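Local atomic coordinates of leucine aminopeptidase 2 (Saccharomyces cerevisiae, PDB entry 2XPZ), a protein that cleaves di- and tripeptides preferentially, as a zinc-dependent aminopeptidase of the M1 family, and has low epoxide hydrolase activity in vitro. Residues 346-351 with 464-469; 228-233 with 267-272. All coordinates share one frame; numbering follows the deposited sequence.

Contact 1: residues 346-351 with 464-469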
ATOM      1  N   PHE A 346      19.512   5.524   1.870  1.00 25.87           N
ATOM      2  CA  PHE A 346      19.124   5.841   0.504  1.00 23.25           C
ATOM      3  C   PHE A 346      17.610   5.688   0.293  1.00 26.26           C
ATOM      4  O   PHE A 346      16.980   6.564  -0.291  1.00 31.73           O
ATOM      5  CB  PHE A 346      19.951   5.013  -0.495  1.00 26.59           C
ATOM      6  CG  PHE A 346      19.676   5.346  -1.933  1.00 22.59           C
ATOM      7  CD1 PHE A 346      19.870   6.623  -2.403  1.00 15.36           C
ATOM      8  CD2 PHE A 346      19.212   4.378  -2.810  1.00 24.68           C
ATOM      9  CE1 PHE A 346      19.609   6.935  -3.711  1.00 15.69           C
ATOM     10  CE2 PHE A 346      18.948   4.692  -4.122  1.00 18.92           C
ATOM     11  CZ  PHE A 346      19.149   5.973  -4.571  1.00 14.52           C
ATOM     12  N   SER A 347      17.035   4.583   0.776  1.00 24.04           N
ATOM     13  CA  SER A 347      15.585   4.392   0.787  1.00 18.79           C
ATOM     14  C   SER A 347      14.926   5.589   1.449  1.00 23.84           C
ATOM     15  O   SER A 347      13.963   6.158   0.928  1.00 29.89           O
ATOM     16  CB  SER A 347      15.205   3.118   1.549  1.00 28.36           C
ATOM     17  OG  SER A 347      14.910   2.057   0.652  1.00 36.52           O
ATOM     18  N   ALA A 348      15.470   5.959   2.605  1.00 26.92           N
ATOM     19  CA  ALA A 348      15.000   7.090   3.384  1.00 25.43           C
ATOM     20  C   ALA A 348      15.124   8.389   2.607  1.00 33.29           C
ATOM     21  O   ALA A 348      14.200   9.201   2.591  1.00 42.31           O
ATOM     22  CB  ALA A 348      15.773   7.176   4.653  1.00 23.26           C
ATOM     23  N   LEU A 349      16.272   8.579   1.967  1.00 29.64           N
ATOM     24  CA  LEU A 349      16.522   9.767   1.169  1.00 26.41           C
ATOM     25  C   LEU A 349      15.607   9.895  -0.058  1.00 26.94           C
ATOM     26  O   LEU A 349      15.202  10.993  -0.413  1.00 36.84           O
ATOM     27  CB  LEU A 349      17.988   9.819   0.754  1.00 32.58           C
ATOM     28  CG  LEU A 349      18.328  10.976  -0.174  1.00 42.56           C
ATOM     29  CD1 LEU A 349      17.827  12.291   0.416  1.00 38.00           C
ATOM     30  CD2 LEU A 349      19.820  11.006  -0.418  1.00 48.16           C
ATOM     31  N   ILE A 350      15.292   8.788  -0.716  1.00 19.00           N
ATOM     32  CA  ILE A 350      14.338   8.819  -1.820  1.00 17.45           C
ATOM     33  C   ILE A 350      12.963   9.137  -1.275  1.00 26.24           C
ATOM     34  O   ILE A 350      12.133   9.743  -1.952  1.00 27.63           O
ATOM     35  CB  ILE A 350      14.234   7.456  -2.495  1.00 31.77           C
ATOM     36  CG1 ILE A 350      15.581   7.051  -3.089  1.00 41.53           C
ATOM     37  CG2 ILE A 350      13.131   7.455  -3.556  1.00 28.53           C
ATOM     38  CD1 ILE A 350      15.730   5.542  -3.235  1.00 45.89           C
ATOM     39  N   GLY A 351      12.719   8.697  -0.045  1.00 21.52           N
ATOM     40  CA  GLY A 351      11.444   8.912   0.599  1.00 22.01           C
ATOM     41  C   GLY A 351      11.243  10.375   0.917  1.00 30.21           C
ATOM     42  O   GLY A 351      10.134  10.893   0.795  1.00 26.73           O
ATOM     43  N   PRO A 464      16.500  15.140   8.427  1.00 48.18           N
ATOM     44  CA  PRO A 464      17.424  14.235   9.127  1.00 43.18           C
ATOM     45  C   PRO A 464      18.704  14.034   8.335  1.00 43.59           C
ATOM     46  O   PRO A 464      18.683  14.183   7.117  1.00 49.00           O
ATOM     47  CB  PRO A 464      16.648  12.910   9.176  1.00 40.53           C
ATOM     48  CG  PRO A 464      15.309  13.175   8.489  1.00 41.05           C
ATOM     49  CD  PRO A 464      15.518  14.379   7.640  1.00 45.08           C
ATOM     50  N   HIS A 465      19.805  13.701   8.995  1.00 38.86           N
ATOM     51  CA  HIS A 465      21.042  13.493   8.260  1.00 37.22           C
ATOM     52  C   HIS A 465      21.174  12.037   7.915  1.00 38.41           C
ATOM     53  O   HIS A 465      21.416  11.212   8.791  1.00 46.48           O
ATOM     54  CB  HIS A 465      22.244  13.901   9.087  1.00 42.78           C
ATOM     55  CG  HIS A 465      22.025  15.124   9.904  1.00 44.69           C
ATOM     56  ND1 HIS A 465      21.967  15.096  11.280  1.00 48.98           N
ATOM     57  CD2 HIS A 465      21.843  16.420   9.548  1.00 47.85           C
ATOM     58  CE1 HIS A 465      21.759  16.315  11.737  1.00 55.20           C
ATOM     59  NE2 HIS A 465      21.679  17.138  10.701  1.00 57.33           N
ATOM     60  N   PHE A 466      21.006  11.719   6.640  1.00 35.27           N
ATOM     61  CA  PHE A 466      21.135  10.348   6.194  1.00 28.46           C
ATOM     62  C   PHE A 466      22.439  10.212   5.445  1.00 33.96           C
ATOM     63  O   PHE A 466      22.879  11.153   4.796  1.00 42.26           O
ATOM     64  CB  PHE A 466      19.980   9.969   5.270  1.00 26.26           C
ATOM     65  CG  PHE A 466      18.642   9.928   5.948  1.00 24.74           C
ATOM     66  CD1 PHE A 466      18.411   9.058   6.995  1.00 25.94           C
ATOM     67  CD2 PHE A 466      17.604  10.741   5.515  1.00 14.42           C
ATOM     68  CE1 PHE A 466      17.178   9.011   7.616  1.00 29.56           C
ATOM     69  CE2 PHE A 466      16.368  10.701   6.128  1.00 20.95           C
ATOM     70  CZ  PHE A 466      16.154   9.837   7.182  1.00 29.74           C
ATOM     71  N   ILE A 467      23.061   9.045   5.554  1.00 34.41           N
ATOM     72  CA  ILE A 467      24.200   8.700   4.717  1.00 36.74           C
ATOM     73  C   ILE A 467      23.787   8.864   3.255  1.00 30.59           C
ATOM     74  O   ILE A 467      22.836   8.237   2.818  1.00 34.53           O
ATOM     75  CB  ILE A 467      24.607   7.238   4.958  1.00 40.55           C
ATOM     76  CG1 ILE A 467      24.864   6.995   6.446  1.00 40.18           C
ATOM     77  CG2 ILE A 467      25.817   6.883   4.143  1.00 44.16           C
ATOM     78  CD1 ILE A 467      25.420   5.632   6.743  1.00 33.24           C
ATOM     79  N   THR A 468      24.489   9.704   2.499  1.00 34.54           N
ATOM     80  CA  THR A 468      24.097   9.987   1.112  1.00 25.54           C
ATOM     81  C   THR A 468      24.888   9.199   0.069  1.00 31.84           C
ATOM     82  O   THR A 468      24.695   9.398  -1.129  1.00 44.44           O
ATOM     83  CB  THR A 468      24.168  11.512   0.759  1.00 35.81           C
ATOM     84  OG1 THR A 468      25.517  11.982   0.859  1.00 39.38           O
ATOM     85  CG2 THR A 468      23.277  12.339   1.682  1.00 29.39           C
ATOM     86  N   ALA A 469      25.755   8.297   0.521  1.00 30.18           N
ATOM     87  CA  ALA A 469      26.657   7.539  -0.363  1.00 24.25           C
ATOM     88  C   ALA A 469      26.048   7.092  -1.693  1.00 26.24           C
ATOM     89  O   ALA A 469      26.442   7.556  -2.759  1.00 31.40           O
ATOM     90  CB  ALA A 469      27.228   6.340   0.375  1.00 23.67           C
TER
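At the boundary between the helical part of the M1 peptidase domain and the chain that leads into helix 469-487, Ala348 of helix 341-361 presses its methyl against the ring of Phe466. The meeting is a CH-pi contact: Ala348 CB lies 3.7 Å from the centroid of the Phe466 ring and only 11° off the ring normal, over the middle of one face. The methyl leans slightly to the far end of the ring, Phe466 CZ being nearest to Ala348 CB at 3.7 Å and Phe466 CG farthest at 4.2 Å. CG of Phe466 stands anti to its own carbonyl carbon (chi1 -67°), which swings the ring out of the loop and lays it flat against the helix. Two residues on from Phe466, Thr468 CG2 comes within 4.3 Å of Leu349 CD2, a looser methyl-to-methyl touch. Thr468 spends its polar branch elsewhere: OG1 is hydrogen-bonded to Asp472 in the first turn of helix 469-487. The two backbones stay apart, with Phe346 CA 6.5 Å from Thr468 CA and Leu349 CA 6.8 Å from Phe466 CA, and the junction is carried by apolar side chains. Within the helix, CD1 of Ile350 sits above one face of the Phe346 ring, toward its rim; Phe346 itself packs on Leu470 and Ala471 of helix 469-487 and on helix 508-519. Phe466 also meets the ring of His345 and, on helix 387-403, Phe394, Asn395 and the ring of Phe398; that helix carries the proton donor Tyr390, whose side chain is about 11 Å from that of Ala348. A loop aromatic laid over a helix alanine here joins catalytic-domain helices to the C-terminal helical region, two domains that the leukotriene A4 hydrolase fold sets side by side.

Contact 2: residues 228-233 with 267-272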
ATOM      1  N   GLU A 228      -1.913 -16.364 -11.583  1.00 19.56           N
ATOM      2  CA  GLU A 228      -2.287 -17.076 -12.809  1.00 12.41           C
ATOM      3  C   GLU A 228      -1.242 -18.127 -13.156  1.00 28.11           C
ATOM      4  O   GLU A 228      -0.042 -17.886 -13.003  1.00 28.16           O
ATOM      5  CB  GLU A 228      -2.419 -16.116 -13.979  1.00 17.55           C
ATOM      6  CG  GLU A 228      -3.598 -15.198 -13.892  1.00 31.02           C
ATOM      7  CD  GLU A 228      -3.186 -13.743 -13.941  1.00 48.83           C
ATOM      8  OE1 GLU A 228      -2.366 -13.317 -13.088  1.00 50.32           O
ATOM      9  OE2 GLU A 228      -3.688 -13.034 -14.838  1.00 50.77           O
ATOM     10  N   PRO A 229      -1.695 -19.296 -13.647  1.00 38.82           N
ATOM     11  CA  PRO A 229      -0.803 -20.434 -13.894  1.00 34.91           C
ATOM     12  C   PRO A 229       0.372 -20.121 -14.810  1.00 29.54           C
ATOM     13  O   PRO A 229       1.464 -20.620 -14.570  1.00 34.05           O
ATOM     14  CB  PRO A 229      -1.731 -21.473 -14.534  1.00 34.05           C
ATOM     15  CG  PRO A 229      -3.077 -21.148 -13.991  1.00 30.39           C
ATOM     16  CD  PRO A 229      -3.099 -19.639 -13.931  1.00 39.14           C
ATOM     17  N   PHE A 230       0.169 -19.316 -15.842  1.00 23.56           N
ATOM     18  CA  PHE A 230       1.250 -19.101 -16.785  1.00 17.85           C
ATOM     19  C   PHE A 230       2.409 -18.419 -16.110  1.00 24.77           C
ATOM     20  O   PHE A 230       3.558 -18.573 -16.514  1.00 32.15           O
ATOM     21  CB  PHE A 230       0.785 -18.245 -17.937  1.00 19.47           C
ATOM     22  CG  PHE A 230       0.567 -16.817 -17.575  1.00 22.03           C
ATOM     23  CD1 PHE A 230       1.635 -15.940 -17.480  1.00 33.02           C
ATOM     24  CD2 PHE A 230      -0.699 -16.339 -17.366  1.00 16.06           C
ATOM     25  CE1 PHE A 230       1.433 -14.611 -17.162  1.00 30.47           C
ATOM     26  CE2 PHE A 230      -0.906 -15.018 -17.049  1.00 18.46           C
ATOM     27  CZ  PHE A 230       0.155 -14.151 -16.948  1.00 22.51           C
ATOM     28  N   ARG A 231       2.090 -17.653 -15.077  1.00 28.43           N
ATOM     29  CA  ARG A 231       3.061 -16.802 -14.407  1.00 22.39           C
ATOM     30  C   ARG A 231       3.562 -17.471 -13.154  1.00 18.75           C
ATOM     31  O   ARG A 231       4.333 -16.895 -12.406  1.00 21.94           O
ATOM     32  CB  ARG A 231       2.400 -15.486 -14.020  1.00 26.32           C
ATOM     33  CG  ARG A 231       3.369 -14.365 -13.777  1.00 37.34           C
ATOM     34  CD  ARG A 231       2.786 -13.360 -12.817  1.00 37.57           C
ATOM     35  NE  ARG A 231       1.456 -12.955 -13.225  1.00 32.98           N
ATOM     36  CZ  ARG A 231       1.226 -12.029 -14.137  1.00 35.02           C
ATOM     37  NH1 ARG A 231       2.247 -11.423 -14.723  1.00 39.80           N
ATOM     38  NH2 ARG A 231      -0.018 -11.714 -14.461  1.00 37.28           N
ATOM     39  N   LEU A 232       3.122 -18.697 -12.930  1.00 18.48           N
ATOM     40  CA  LEU A 232       3.312 -19.340 -11.646  1.00 19.83           C
ATOM     41  C   LEU A 232       4.767 -19.654 -11.324  1.00 18.91           C
ATOM     42  O   LEU A 232       5.253 -19.328 -10.246  1.00 23.51           O
ATOM     43  CB  LEU A 232       2.456 -20.601 -11.550  1.00 21.89           C
ATOM     44  CG  LEU A 232       2.647 -21.379 -10.251  1.00 22.25           C
ATOM     45  CD1 LEU A 232       2.279 -20.511  -9.061  1.00 16.33           C
ATOM     46  CD2 LEU A 232       1.829 -22.650 -10.275  1.00 23.02           C
ATOM     47  N   LYS A 233       5.464 -20.300 -12.243  1.00 17.79           N
ATOM     48  CA  LYS A 233       6.856 -20.653 -11.982  1.00 34.81           C
ATOM     49  C   LYS A 233       7.763 -19.415 -11.906  1.00 33.42           C
ATOM     50  O   LYS A 233       8.735 -19.391 -11.153  1.00 31.43           O
ATOM     51  CB  LYS A 233       7.359 -21.665 -13.018  1.00 42.14           C
ATOM     52  CG  LYS A 233       6.968 -23.103 -12.704  1.00 40.44           C
ATOM     53  CD  LYS A 233       6.570 -23.855 -13.957  1.00 47.78           C
ATOM     54  CE  LYS A 233       7.113 -25.275 -13.938  1.00 53.75           C
ATOM     55  NZ  LYS A 233       6.518 -26.109 -15.018  1.00 56.17           N
ATOM     56  N   ASN A 267      -1.483 -10.437  -8.296  1.00 16.12           N
ATOM     57  CA  ASN A 267      -2.741 -10.180  -8.985  1.00 17.43           C
ATOM     58  C   ASN A 267      -2.676 -10.198 -10.495  1.00 28.27           C
ATOM     59  O   ASN A 267      -1.626 -10.414 -11.082  1.00 31.51           O
ATOM     60  CB  ASN A 267      -3.333  -8.859  -8.524  1.00 18.27           C
ATOM     61  CG  ASN A 267      -3.963  -8.967  -7.183  1.00 17.84           C
ATOM     62  OD1 ASN A 267      -5.104  -9.412  -7.048  1.00 26.01           O
ATOM     63  ND2 ASN A 267      -3.214  -8.602  -6.166  1.00 17.02           N
ATOM     64  N   VAL A 268      -3.815  -9.968 -11.136  1.00 29.40           N
ATOM     65  CA  VAL A 268      -3.820 -10.022 -12.578  1.00 21.65           C
ATOM     66  C   VAL A 268      -3.071  -8.824 -13.108  1.00 19.74           C
ATOM     67  O   VAL A 268      -2.856  -7.860 -12.386  1.00 18.53           O
ATOM     68  CB  VAL A 268      -5.223 -10.068 -13.180  1.00 14.72           C
ATOM     69  CG1 VAL A 268      -5.742 -11.472 -13.074  1.00 15.25           C
ATOM     70  CG2 VAL A 268      -6.147  -9.101 -12.486  1.00 10.88           C
ATOM     71  N   ASP A 269      -2.688  -8.891 -14.380  1.00 21.56           N
ATOM     72  CA  ASP A 269      -1.875  -7.850 -15.025  1.00 30.61           C
ATOM     73  C   ASP A 269      -2.560  -6.462 -15.086  1.00 35.72           C
ATOM     74  O   ASP A 269      -1.909  -5.438 -15.332  1.00 37.11           O
ATOM     75  CB  ASP A 269      -1.500  -8.244 -16.461  1.00 38.10           C
ATOM     76  CG  ASP A 269      -0.531  -9.422 -16.534  1.00 47.66           C
ATOM     77  OD1 ASP A 269       0.707  -9.219 -16.353  1.00 52.85           O
ATOM     78  OD2 ASP A 269      -1.031 -10.556 -16.780  1.00 51.94           O
ATOM     79  N   SER A 270      -3.866  -6.447 -14.878  1.00 36.31           N
ATOM     80  CA  SER A 270      -4.762  -5.338 -15.154  1.00 29.72           C
ATOM     81  C   SER A 270      -5.027  -4.631 -13.836  1.00 25.81           C
ATOM     82  O   SER A 270      -5.707  -3.592 -13.769  1.00 36.37           O
ATOM     83  CB  SER A 270      -6.016  -6.015 -15.674  1.00 28.74           C
ATOM     84  OG  SER A 270      -7.156  -5.234 -15.636  1.00 41.44           O
ATOM     85  N   TYR A 271      -4.474  -5.244 -12.793  1.00 17.41           N
ATOM     86  CA  TYR A 271      -4.426  -4.740 -11.429  1.00 22.41           C
ATOM     87  C   TYR A 271      -3.755  -3.393 -11.406  1.00 23.89           C
ATOM     88  O   TYR A 271      -2.599  -3.265 -11.784  1.00 24.09           O
ATOM     89  CB  TYR A 271      -3.664  -5.750 -10.565  1.00 24.30           C
ATOM     90  CG  TYR A 271      -3.590  -5.417  -9.077  1.00 27.94           C
ATOM     91  CD1 TYR A 271      -4.676  -5.628  -8.241  1.00 31.90           C
ATOM     92  CD2 TYR A 271      -2.427  -4.889  -8.506  1.00 27.73           C
ATOM     93  CE1 TYR A 271      -4.611  -5.320  -6.873  1.00 36.34           C
ATOM     94  CE2 TYR A 271      -2.354  -4.580  -7.140  1.00 24.41           C
ATOM     95  CZ  TYR A 271      -3.447  -4.796  -6.325  1.00 32.26           C
ATOM     96  OH  TYR A 271      -3.377  -4.498  -4.970  1.00 39.59           O
ATOM     97  N   PRO A 272      -4.499  -2.362 -11.020  1.00 23.82           N
ATOM     98  CA  PRO A 272      -3.955  -1.036 -11.286  1.00 27.68           C
ATOM     99  C   PRO A 272      -3.233  -0.471 -10.079  1.00 29.37           C
ATOM    100  O   PRO A 272      -2.569   0.563 -10.182  1.00 30.63           O
ATOM    101  CB  PRO A 272      -5.202  -0.206 -11.572  1.00 25.76           C
ATOM    102  CG  PRO A 272      -6.370  -1.025 -11.030  1.00 28.25           C
ATOM    103  CD  PRO A 272      -5.834  -2.292 -10.420  1.00 23.24           C
TER
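Arg231 reaches across to Asp269 with a side chain that first runs over its neighbour Phe230: Arg231 CB touches Phe230 CE1 at 3.4 Å, and CG lies 3.9 Å from the same CE1. The chain bends at CD (chi3 -50°), and NE gives a weak hydrogen bond to Thr227 OG1. Phe230 CZ then lies above one face of the guanidinium, toward its rim. NH1 donates to Asp269 OD1 at 3.1 Å, on the syn side but tilted out of the carboxylate plane. These segments follow the parallel neighbouring strands 223-227 and 264-266, joined through helices in a beta-alpha-beta crossover, and a type I turn from Val268 to Tyr271 leads on to Pro272 of the substrate site. Arg231 NH2 serves two acids in a salt-bridge network: Asp269 OD2 at 2.8 Å, by a weak hydrogen bond, and Glu228 OE1 at 3.2 Å, nearly straight (176°) and in the guanidinium plane. A leucine in place of Arg231 would probably leave Glu228 OE2 and Asp269 OD2, 4.1 Å apart, repelling each other without their shared cation. Phe230 brings its ring edge to Asp269 OD2, nearly coplanar with the carboxylate, while Glu228 CD rests 3.5 Å from Val268 CG1.

How the contacts relate
From the N terminus, the chain passes the beta-rich N-terminal domain and reaches strand 223-227, after which 228-233 supplies the first half of contact 2. Helices 232-240 and 243-253 and strand 264-266 follow, and 267-272 closes this short loop of 33 intervening residues. The chain then provides the zinc ligands His301, His305 and Glu324 before helix 341-361 opens contact 1, a mostly helical loop of 112 residues closed by 464-469. The two loops lie in series, neither nesting nor crossing. Their centres are 33 Å apart: contact 2 ties two neighbouring strand ends beside the substrate site, contact 1 joins catalytic-domain helices to the C-terminal helical region.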